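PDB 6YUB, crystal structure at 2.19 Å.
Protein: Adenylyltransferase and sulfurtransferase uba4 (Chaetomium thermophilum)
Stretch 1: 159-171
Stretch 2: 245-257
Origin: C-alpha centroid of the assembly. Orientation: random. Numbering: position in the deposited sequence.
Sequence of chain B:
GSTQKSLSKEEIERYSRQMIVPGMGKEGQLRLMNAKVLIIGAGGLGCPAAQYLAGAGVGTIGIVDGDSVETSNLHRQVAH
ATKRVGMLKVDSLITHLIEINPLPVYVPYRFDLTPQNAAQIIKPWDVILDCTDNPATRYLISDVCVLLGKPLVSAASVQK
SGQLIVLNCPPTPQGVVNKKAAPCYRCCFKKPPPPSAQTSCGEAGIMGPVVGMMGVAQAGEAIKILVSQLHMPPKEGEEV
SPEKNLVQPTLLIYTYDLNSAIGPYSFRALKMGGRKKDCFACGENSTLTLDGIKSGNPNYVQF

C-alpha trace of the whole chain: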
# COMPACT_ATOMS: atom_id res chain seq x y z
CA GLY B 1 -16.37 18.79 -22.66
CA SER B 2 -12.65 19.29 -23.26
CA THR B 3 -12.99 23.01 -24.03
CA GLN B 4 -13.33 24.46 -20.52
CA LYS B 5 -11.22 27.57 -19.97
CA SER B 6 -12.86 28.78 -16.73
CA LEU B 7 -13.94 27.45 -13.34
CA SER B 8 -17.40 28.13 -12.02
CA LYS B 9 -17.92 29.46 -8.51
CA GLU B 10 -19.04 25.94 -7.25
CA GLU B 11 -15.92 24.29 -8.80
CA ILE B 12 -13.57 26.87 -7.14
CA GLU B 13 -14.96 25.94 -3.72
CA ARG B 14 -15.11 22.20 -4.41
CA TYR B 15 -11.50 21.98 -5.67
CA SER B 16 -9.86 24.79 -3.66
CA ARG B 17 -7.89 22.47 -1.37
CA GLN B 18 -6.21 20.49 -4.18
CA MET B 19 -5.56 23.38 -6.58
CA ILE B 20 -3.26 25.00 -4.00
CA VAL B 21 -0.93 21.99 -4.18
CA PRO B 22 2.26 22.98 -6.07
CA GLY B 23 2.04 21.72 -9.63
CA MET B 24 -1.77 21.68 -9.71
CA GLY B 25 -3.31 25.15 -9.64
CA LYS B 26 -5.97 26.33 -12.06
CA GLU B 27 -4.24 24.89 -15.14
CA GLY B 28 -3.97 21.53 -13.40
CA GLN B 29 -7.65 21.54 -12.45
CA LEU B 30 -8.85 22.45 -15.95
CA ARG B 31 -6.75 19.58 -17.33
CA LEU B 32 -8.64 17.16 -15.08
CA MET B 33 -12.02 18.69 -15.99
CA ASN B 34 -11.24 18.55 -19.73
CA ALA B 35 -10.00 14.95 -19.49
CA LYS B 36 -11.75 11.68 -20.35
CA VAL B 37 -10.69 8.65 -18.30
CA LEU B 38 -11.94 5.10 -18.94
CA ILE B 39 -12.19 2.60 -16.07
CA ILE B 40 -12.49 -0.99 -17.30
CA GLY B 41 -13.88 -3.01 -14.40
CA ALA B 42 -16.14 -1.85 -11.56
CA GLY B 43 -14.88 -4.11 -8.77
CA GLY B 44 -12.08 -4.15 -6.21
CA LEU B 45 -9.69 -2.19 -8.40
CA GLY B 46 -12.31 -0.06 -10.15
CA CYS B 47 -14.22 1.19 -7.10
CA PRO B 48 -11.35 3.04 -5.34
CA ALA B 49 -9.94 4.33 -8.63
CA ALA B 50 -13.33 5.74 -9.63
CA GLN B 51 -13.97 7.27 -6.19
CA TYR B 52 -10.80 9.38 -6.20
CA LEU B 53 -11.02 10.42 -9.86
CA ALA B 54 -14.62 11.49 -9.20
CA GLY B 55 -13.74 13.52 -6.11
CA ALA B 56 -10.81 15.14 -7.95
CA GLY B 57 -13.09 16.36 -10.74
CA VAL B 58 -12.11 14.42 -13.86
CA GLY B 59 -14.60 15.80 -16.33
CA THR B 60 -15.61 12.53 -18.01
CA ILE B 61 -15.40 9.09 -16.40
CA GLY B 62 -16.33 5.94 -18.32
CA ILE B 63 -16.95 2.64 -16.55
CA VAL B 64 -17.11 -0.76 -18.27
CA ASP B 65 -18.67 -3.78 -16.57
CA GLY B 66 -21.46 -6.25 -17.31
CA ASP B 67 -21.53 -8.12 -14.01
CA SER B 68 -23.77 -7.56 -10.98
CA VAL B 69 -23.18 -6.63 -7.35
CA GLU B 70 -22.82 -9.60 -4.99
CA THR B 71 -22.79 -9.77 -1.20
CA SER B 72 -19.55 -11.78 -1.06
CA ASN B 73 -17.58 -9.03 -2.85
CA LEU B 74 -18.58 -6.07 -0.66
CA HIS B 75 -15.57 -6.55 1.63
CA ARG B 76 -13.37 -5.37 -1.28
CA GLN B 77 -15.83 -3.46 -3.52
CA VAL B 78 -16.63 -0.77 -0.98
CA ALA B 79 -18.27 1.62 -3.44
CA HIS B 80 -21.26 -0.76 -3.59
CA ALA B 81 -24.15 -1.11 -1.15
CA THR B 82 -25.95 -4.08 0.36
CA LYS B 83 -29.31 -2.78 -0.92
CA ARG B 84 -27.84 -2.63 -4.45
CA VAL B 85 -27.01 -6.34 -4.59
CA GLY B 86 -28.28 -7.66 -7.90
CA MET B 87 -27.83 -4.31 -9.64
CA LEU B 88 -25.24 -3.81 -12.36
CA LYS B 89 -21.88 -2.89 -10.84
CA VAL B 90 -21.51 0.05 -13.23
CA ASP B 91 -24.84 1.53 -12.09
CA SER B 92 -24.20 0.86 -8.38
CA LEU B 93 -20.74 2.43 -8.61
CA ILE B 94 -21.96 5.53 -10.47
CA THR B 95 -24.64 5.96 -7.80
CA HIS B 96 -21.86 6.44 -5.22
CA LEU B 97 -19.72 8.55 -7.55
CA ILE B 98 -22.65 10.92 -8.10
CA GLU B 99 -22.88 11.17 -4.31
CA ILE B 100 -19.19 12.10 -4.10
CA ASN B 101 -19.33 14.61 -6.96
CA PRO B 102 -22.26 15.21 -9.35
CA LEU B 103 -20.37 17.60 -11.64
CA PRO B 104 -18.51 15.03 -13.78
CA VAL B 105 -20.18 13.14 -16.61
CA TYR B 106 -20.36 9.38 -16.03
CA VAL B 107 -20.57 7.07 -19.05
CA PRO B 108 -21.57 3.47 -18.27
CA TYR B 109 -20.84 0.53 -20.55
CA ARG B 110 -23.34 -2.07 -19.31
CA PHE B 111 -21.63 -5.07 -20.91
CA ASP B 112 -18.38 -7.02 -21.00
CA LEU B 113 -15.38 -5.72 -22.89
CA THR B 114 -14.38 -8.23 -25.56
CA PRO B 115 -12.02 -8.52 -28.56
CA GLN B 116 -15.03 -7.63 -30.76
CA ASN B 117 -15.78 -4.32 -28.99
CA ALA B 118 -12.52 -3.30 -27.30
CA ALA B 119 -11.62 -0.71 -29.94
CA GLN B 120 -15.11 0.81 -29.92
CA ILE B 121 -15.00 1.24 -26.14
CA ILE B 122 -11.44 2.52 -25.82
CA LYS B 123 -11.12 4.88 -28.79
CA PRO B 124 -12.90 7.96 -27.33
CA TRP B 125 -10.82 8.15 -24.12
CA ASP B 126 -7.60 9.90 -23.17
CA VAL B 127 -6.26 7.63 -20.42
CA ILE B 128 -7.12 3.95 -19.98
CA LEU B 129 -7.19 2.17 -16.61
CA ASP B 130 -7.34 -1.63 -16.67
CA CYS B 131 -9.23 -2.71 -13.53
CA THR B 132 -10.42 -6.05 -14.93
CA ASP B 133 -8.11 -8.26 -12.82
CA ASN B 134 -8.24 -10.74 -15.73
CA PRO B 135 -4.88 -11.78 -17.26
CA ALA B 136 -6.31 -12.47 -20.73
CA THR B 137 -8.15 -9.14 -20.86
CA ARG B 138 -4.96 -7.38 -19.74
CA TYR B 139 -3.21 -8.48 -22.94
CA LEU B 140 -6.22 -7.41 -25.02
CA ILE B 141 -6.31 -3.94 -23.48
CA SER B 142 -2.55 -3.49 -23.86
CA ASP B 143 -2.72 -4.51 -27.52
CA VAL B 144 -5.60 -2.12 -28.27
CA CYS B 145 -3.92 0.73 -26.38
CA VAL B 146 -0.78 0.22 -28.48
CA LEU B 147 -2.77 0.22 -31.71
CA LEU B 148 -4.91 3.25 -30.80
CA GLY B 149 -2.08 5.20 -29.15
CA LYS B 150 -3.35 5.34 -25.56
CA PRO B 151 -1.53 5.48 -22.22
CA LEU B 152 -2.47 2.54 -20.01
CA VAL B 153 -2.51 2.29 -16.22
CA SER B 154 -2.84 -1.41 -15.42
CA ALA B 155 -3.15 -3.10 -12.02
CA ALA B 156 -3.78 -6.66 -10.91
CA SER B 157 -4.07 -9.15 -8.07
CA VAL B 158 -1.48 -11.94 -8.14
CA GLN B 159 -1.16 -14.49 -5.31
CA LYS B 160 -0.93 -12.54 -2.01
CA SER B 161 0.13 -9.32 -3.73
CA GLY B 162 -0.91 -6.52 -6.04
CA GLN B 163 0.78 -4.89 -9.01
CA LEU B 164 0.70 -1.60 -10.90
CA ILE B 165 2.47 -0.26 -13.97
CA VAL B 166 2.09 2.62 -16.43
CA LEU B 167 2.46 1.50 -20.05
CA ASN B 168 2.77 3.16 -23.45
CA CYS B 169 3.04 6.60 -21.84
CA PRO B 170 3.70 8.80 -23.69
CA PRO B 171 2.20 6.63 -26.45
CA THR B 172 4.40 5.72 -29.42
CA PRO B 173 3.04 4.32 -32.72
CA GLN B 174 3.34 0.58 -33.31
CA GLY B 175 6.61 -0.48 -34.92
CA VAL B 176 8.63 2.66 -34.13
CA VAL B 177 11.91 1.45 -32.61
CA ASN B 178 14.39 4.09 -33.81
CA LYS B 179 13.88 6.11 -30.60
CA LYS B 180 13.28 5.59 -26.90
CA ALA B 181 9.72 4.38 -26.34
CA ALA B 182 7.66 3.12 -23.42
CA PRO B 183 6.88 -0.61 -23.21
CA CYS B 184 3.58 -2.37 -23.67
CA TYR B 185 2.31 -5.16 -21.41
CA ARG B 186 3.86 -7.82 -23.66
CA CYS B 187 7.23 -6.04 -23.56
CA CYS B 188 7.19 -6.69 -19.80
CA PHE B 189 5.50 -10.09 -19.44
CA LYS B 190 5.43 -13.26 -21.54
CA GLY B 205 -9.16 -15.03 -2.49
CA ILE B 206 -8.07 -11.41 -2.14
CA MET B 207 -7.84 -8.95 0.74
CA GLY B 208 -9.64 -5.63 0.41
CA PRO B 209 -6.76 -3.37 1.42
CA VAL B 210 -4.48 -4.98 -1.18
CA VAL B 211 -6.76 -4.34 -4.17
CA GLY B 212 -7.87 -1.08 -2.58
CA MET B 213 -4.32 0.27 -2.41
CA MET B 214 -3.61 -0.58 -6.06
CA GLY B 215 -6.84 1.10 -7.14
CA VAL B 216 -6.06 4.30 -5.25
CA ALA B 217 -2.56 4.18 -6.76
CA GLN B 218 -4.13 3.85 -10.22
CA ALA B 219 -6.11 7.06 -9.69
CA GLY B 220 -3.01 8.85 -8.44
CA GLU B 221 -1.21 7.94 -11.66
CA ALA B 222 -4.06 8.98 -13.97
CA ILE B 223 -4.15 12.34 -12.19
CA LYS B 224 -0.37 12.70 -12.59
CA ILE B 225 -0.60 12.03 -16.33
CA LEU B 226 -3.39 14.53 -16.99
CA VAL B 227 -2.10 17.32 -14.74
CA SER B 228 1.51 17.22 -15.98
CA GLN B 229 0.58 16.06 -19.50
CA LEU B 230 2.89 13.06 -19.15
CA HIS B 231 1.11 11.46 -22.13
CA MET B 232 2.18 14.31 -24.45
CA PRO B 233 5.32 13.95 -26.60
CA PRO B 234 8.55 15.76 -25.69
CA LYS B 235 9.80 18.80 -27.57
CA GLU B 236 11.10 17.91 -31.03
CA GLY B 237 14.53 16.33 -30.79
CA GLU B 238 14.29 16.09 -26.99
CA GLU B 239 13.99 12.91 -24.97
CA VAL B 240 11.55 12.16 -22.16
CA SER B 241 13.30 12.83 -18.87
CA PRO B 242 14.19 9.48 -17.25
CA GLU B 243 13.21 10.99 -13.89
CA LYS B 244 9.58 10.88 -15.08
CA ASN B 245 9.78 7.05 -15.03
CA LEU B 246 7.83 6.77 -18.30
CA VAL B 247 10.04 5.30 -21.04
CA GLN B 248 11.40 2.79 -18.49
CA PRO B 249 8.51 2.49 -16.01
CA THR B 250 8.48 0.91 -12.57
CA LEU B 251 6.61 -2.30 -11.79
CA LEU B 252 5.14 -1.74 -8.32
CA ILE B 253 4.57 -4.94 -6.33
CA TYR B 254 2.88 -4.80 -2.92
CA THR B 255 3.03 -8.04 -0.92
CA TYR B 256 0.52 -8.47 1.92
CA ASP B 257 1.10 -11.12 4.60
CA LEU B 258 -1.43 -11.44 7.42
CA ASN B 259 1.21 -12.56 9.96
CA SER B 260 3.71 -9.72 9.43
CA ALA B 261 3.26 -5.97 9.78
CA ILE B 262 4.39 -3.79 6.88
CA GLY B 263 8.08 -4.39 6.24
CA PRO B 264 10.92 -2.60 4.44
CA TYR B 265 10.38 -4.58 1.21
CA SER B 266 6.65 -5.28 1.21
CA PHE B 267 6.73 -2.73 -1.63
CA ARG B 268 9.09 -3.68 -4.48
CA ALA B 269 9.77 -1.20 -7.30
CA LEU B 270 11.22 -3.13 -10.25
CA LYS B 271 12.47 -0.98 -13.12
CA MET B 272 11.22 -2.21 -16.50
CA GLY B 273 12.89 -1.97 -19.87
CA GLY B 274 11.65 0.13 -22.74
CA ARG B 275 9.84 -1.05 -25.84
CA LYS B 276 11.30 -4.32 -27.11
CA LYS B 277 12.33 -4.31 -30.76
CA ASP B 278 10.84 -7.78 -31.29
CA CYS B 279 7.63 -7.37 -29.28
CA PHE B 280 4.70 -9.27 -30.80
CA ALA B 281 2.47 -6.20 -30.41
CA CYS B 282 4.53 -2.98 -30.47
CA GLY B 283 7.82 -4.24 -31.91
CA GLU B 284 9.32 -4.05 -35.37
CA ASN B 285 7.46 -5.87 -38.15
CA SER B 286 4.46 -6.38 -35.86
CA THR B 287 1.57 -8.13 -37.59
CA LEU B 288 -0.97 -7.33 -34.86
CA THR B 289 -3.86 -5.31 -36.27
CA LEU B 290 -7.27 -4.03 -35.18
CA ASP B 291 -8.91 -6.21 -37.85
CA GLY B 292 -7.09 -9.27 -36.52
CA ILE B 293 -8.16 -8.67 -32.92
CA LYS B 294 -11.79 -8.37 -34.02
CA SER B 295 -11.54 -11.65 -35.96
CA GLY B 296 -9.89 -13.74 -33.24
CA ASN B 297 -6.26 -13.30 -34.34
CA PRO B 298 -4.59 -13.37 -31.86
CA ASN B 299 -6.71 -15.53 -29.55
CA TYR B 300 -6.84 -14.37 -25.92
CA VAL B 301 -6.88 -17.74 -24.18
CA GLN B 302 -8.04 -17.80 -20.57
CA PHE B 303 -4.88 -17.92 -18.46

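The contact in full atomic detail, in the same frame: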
# COMPACT_ATOMS: atom_id res chain seq x y z
N GLN B 159 -1.53 -13.76 -6.53
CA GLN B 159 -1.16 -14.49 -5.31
C GLN B 159 -1.54 -13.61 -4.13
O GLN B 159 -2.69 -13.14 -4.07
CB GLN B 159 0.31 -14.88 -5.40
N LYS B 160 -0.64 -13.36 -3.17
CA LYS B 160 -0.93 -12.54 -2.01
C LYS B 160 -0.46 -11.10 -2.19
O LYS B 160 -0.10 -10.43 -1.22
CB LYS B 160 -0.28 -13.15 -0.77
CG LYS B 160 1.25 -13.16 -0.83
CD LYS B 160 1.82 -14.48 -0.34
CE LYS B 160 3.34 -14.43 -0.26
NZ LYS B 160 3.98 -14.23 -1.59
N SER B 161 -0.47 -10.60 -3.43
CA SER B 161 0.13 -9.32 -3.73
C SER B 161 -0.70 -8.57 -4.76
O SER B 161 -1.64 -9.12 -5.35
CB SER B 161 1.57 -9.49 -4.27
OG SER B 161 1.56 -9.73 -5.66
N GLY B 162 -0.34 -7.31 -4.98
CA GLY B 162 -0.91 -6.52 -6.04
C GLY B 162 0.20 -5.91 -6.88
O GLY B 162 1.36 -5.87 -6.48
N GLN B 163 -0.19 -5.43 -8.06
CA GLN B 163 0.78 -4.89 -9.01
C GLN B 163 0.20 -3.67 -9.71
O GLN B 163 -1.02 -3.52 -9.83
CB GLN B 163 1.17 -5.94 -10.06
CG GLN B 163 1.76 -7.21 -9.47
CD GLN B 163 2.27 -8.16 -10.54
OE1 GLN B 163 2.97 -9.13 -10.23
NE2 GLN B 163 1.94 -7.88 -11.79
N LEU B 164 1.09 -2.80 -10.17
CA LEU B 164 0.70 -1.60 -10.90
C LEU B 164 1.83 -1.18 -11.82
O LEU B 164 3.01 -1.28 -11.45
CB LEU B 164 0.35 -0.46 -9.94
CG LEU B 164 0.08 0.91 -10.57
CD1 LEU B 164 -1.19 1.51 -10.00
CD2 LEU B 164 1.26 1.83 -10.33
N ILE B 165 1.48 -0.72 -13.01
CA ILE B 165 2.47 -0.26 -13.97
C ILE B 165 1.80 0.66 -14.98
O ILE B 165 0.65 0.43 -15.38
CB ILE B 165 3.17 -1.45 -14.67
CG1 ILE B 165 4.33 -0.95 -15.54
CG2 ILE B 165 2.17 -2.24 -15.51
CD1 ILE B 165 5.36 -2.01 -15.85
N VAL B 166 2.52 1.70 -15.39
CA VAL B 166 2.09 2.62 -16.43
C VAL B 166 2.77 2.21 -17.73
O VAL B 166 4.01 2.05 -17.77
CB VAL B 166 2.42 4.07 -16.06
CG1 VAL B 166 1.93 5.03 -17.14
CG2 VAL B 166 1.81 4.43 -14.72
N LEU B 167 1.98 2.04 -18.78
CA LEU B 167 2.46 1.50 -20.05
C LEU B 167 2.14 2.45 -21.19
O LEU B 167 1.15 3.19 -21.15
CB LEU B 167 1.85 0.12 -20.33
CG LEU B 167 2.09 -0.96 -19.27
CD1 LEU B 167 1.08 -2.09 -19.41
CD2 LEU B 167 3.51 -1.48 -19.36
N ASN B 168 2.99 2.41 -22.21
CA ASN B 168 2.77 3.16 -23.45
C ASN B 168 2.47 4.63 -23.16
O ASN B 168 1.59 5.24 -23.77
CB ASN B 168 1.65 2.53 -24.28
CG ASN B 168 1.61 3.05 -25.70
OD1 ASN B 168 2.64 3.35 -26.30
ND2 ASN B 168 0.40 3.18 -26.25
N CYS B 169 3.22 5.20 -22.22
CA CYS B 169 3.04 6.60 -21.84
C CYS B 169 4.40 7.27 -21.82
O CYS B 169 5.29 6.84 -21.07
CB CYS B 169 2.37 6.70 -20.46
SG CYS B 169 1.89 8.38 -20.00
N PRO B 170 4.63 8.31 -22.65
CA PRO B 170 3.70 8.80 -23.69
C PRO B 170 3.58 7.79 -24.83
O PRO B 170 4.58 7.15 -25.17
CB PRO B 170 4.33 10.11 -24.15
CG PRO B 170 5.79 9.96 -23.86
CD PRO B 170 5.88 9.11 -22.61
N PRO B 171 2.39 7.65 -25.42
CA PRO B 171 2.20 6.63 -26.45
C PRO B 171 3.11 6.84 -27.65
O PRO B 171 3.40 7.97 -28.05
CB PRO B 171 0.72 6.77 -26.83
CG PRO B 171 0.35 8.16 -26.41
CD PRO B 171 1.16 8.44 -25.18
N ASN B 245 10.08 8.47 -15.16
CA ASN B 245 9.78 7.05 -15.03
C ASN B 245 8.68 6.62 -16.01
O ASN B 245 7.74 5.90 -15.66
CB ASN B 245 9.38 6.70 -13.59
CG ASN B 245 10.42 7.14 -12.58
OD1 ASN B 245 10.16 8.00 -11.73
ND2 ASN B 245 11.60 6.54 -12.66
N LEU B 246 8.82 7.06 -17.26
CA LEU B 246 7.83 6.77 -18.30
C LEU B 246 8.38 5.82 -19.35
O LEU B 246 7.79 4.76 -19.59
CB LEU B 246 7.37 8.08 -18.95
CG LEU B 246 6.55 9.02 -18.05
CD1 LEU B 246 6.22 10.31 -18.79
CD2 LEU B 246 5.28 8.35 -17.57
N VAL B 247 9.49 6.17 -20.00
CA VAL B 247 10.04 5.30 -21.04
C VAL B 247 10.47 3.97 -20.45
O VAL B 247 10.30 2.91 -21.06
CB VAL B 247 11.20 6.00 -21.77
CG1 VAL B 247 12.03 5.00 -22.55
CG2 VAL B 247 10.66 7.09 -22.69
N GLN B 248 11.05 3.99 -19.24
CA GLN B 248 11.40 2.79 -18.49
C GLN B 248 10.60 2.84 -17.19
O GLN B 248 11.09 3.35 -16.17
CB GLN B 248 12.90 2.70 -18.22
CG GLN B 248 13.71 2.35 -19.45
CD GLN B 248 15.17 2.07 -19.14
OE1 GLN B 248 15.49 1.09 -18.45
NE2 GLN B 248 16.06 2.93 -19.62
N PRO B 249 9.37 2.34 -17.18
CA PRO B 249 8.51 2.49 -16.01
C PRO B 249 8.86 1.50 -14.91
O PRO B 249 9.60 0.54 -15.11
CB PRO B 249 7.10 2.23 -16.57
CG PRO B 249 7.34 1.25 -17.69
CD PRO B 249 8.70 1.60 -18.28
N THR B 250 8.30 1.76 -13.74
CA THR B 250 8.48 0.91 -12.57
C THR B 250 7.31 -0.06 -12.45
O THR B 250 6.15 0.32 -12.64
CB THR B 250 8.59 1.75 -11.30
OG1 THR B 250 9.76 2.58 -11.36
CG2 THR B 250 8.66 0.86 -10.07
N LEU B 251 7.62 -1.31 -12.14
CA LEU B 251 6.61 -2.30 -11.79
C LEU B 251 6.48 -2.32 -10.27
O LEU B 251 7.38 -2.81 -9.57
CB LEU B 251 6.96 -3.68 -12.32
CG LEU B 251 6.05 -4.81 -11.85
CD1 LEU B 251 4.60 -4.57 -12.28
CD2 LEU B 251 6.54 -6.16 -12.36
N LEU B 252 5.38 -1.77 -9.75
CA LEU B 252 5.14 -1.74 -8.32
C LEU B 252 4.50 -3.06 -7.89
O LEU B 252 3.51 -3.49 -8.48
CB LEU B 252 4.24 -0.57 -7.94
CG LEU B 252 4.05 -0.35 -6.44
CD1 LEU B 252 5.35 0.11 -5.80
CD2 LEU B 252 2.94 0.65 -6.17
N ILE B 253 5.08 -3.69 -6.87
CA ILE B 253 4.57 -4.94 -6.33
C ILE B 253 4.41 -4.77 -4.83
O ILE B 253 5.39 -4.54 -4.12
CB ILE B 253 5.49 -6.13 -6.64
CG1 ILE B 253 5.69 -6.27 -8.15
CG2 ILE B 253 4.92 -7.42 -6.05
CD1 ILE B 253 6.56 -7.43 -8.57
N TYR B 254 3.17 -4.88 -4.34
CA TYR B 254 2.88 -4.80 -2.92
C TYR B 254 2.49 -6.18 -2.42
O TYR B 254 1.48 -6.74 -2.86
CB TYR B 254 1.77 -3.79 -2.64
CG TYR B 254 1.33 -3.78 -1.20
CD1 TYR B 254 2.27 -3.67 -0.17
CD2 TYR B 254 -0.01 -3.89 -0.85
CE1 TYR B 254 1.88 -3.67 1.15
CE2 TYR B 254 -0.40 -3.89 0.47
CZ TYR B 254 0.54 -3.78 1.47
OH TYR B 254 0.16 -3.78 2.79
N THR B 255 3.28 -6.72 -1.49
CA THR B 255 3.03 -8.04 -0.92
C THR B 255 2.42 -7.87 0.47
O THR B 255 2.92 -7.11 1.29
CB THR B 255 4.33 -8.84 -0.83
OG1 THR B 255 4.91 -8.96 -2.14
CG2 THR B 255 4.06 -10.24 -0.28
N TYR B 256 1.33 -8.60 0.71
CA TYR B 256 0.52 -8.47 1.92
C TYR B 256 0.48 -9.82 2.61
O TYR B 256 -0.08 -10.78 2.08
CB TYR B 256 -0.88 -7.97 1.57
CG TYR B 256 -1.80 -7.73 2.75
CD1 TYR B 256 -2.55 -8.76 3.30
CD2 TYR B 256 -1.95 -6.46 3.29
CE1 TYR B 256 -3.40 -8.53 4.37
CE2 TYR B 256 -2.79 -6.22 4.35
CZ TYR B 256 -3.52 -7.26 4.89
OH TYR B 256 -4.38 -7.03 5.95
N ASP B 257 1.07 -9.90 3.80
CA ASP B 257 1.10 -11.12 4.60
C ASP B 257 0.40 -10.85 5.92
O ASP B 257 0.76 -9.91 6.64
CB ASP B 257 2.54 -11.60 4.83
CG ASP B 257 2.60 -13.02 5.35
OD1 ASP B 257 1.88 -13.33 6.32
OD2 ASP B 257 3.36 -13.83 4.79
O HOH W 1 4.61 2.41 -13.62

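This contact is an antiparallel pairing of two neighbouring strands, 161-167 and 250-255, held by a backbone hydrogen-bond ladder at one end and continued by a water and apolar packing at the other. The strand axes approach to 4.6 Å, with their directions 165° apart.

The ladder follows the alternation expected of antiparallel strands. Gly162 and Tyr254 form a hydrogen-bonded pair, Gly162 N to Tyr254 O at 2.9 Å and Tyr254 N to Gly162 O at 3.0 Å. Two residues along, Leu164 N donates to Leu252 O and Leu252 N to Leu164 O, both at 3.0 Å. Just before the first strand, Lys160 O accepts a fifth bond from Tyr256 N, 3.0 Å away. Between these rungs lie the non-hydrogen-bonded pairs, Ser161 with Thr255 and Gln163 with Ile253, whose CA atoms sit closer together. At the latter the carbonyls are used again: Gln163 CA lies 3.1 Å from Leu252 O and Ile253 CA 3.3 Å from Gly162 O, both CA-H...O contacts.

Side chains sort by register. Ser161, Gln163, Ile253 and Thr255 share one face; Leu164, Leu252 and Tyr254 lie on the other, where Gly162 contributes no side chain beside Tyr254. Leu164 CB and Leu252 CB meet at 4.4 Å.

Past Leu164 the direct ladder stops. A water takes the next step, accepting from Val166 N and donating to Thr250 O, each 2.8 Å from its oxygen, so both backbone groups stay satisfied while the strands separate. Apolar contacts accompany the change: Ile165 CB lies 4.2 Å from Leu251 CD1, and Ile165 CD1 4.2 Å from Pro249 CG. Beyond the strands, Leu246 points toward the first stretch, its CD1 4.0 Å from Pro170 CD and its CD2 4.2 Å from Cys169 SG. The pattern here is direct backbone pairing at one end, with water and side-chain packing where the strands part.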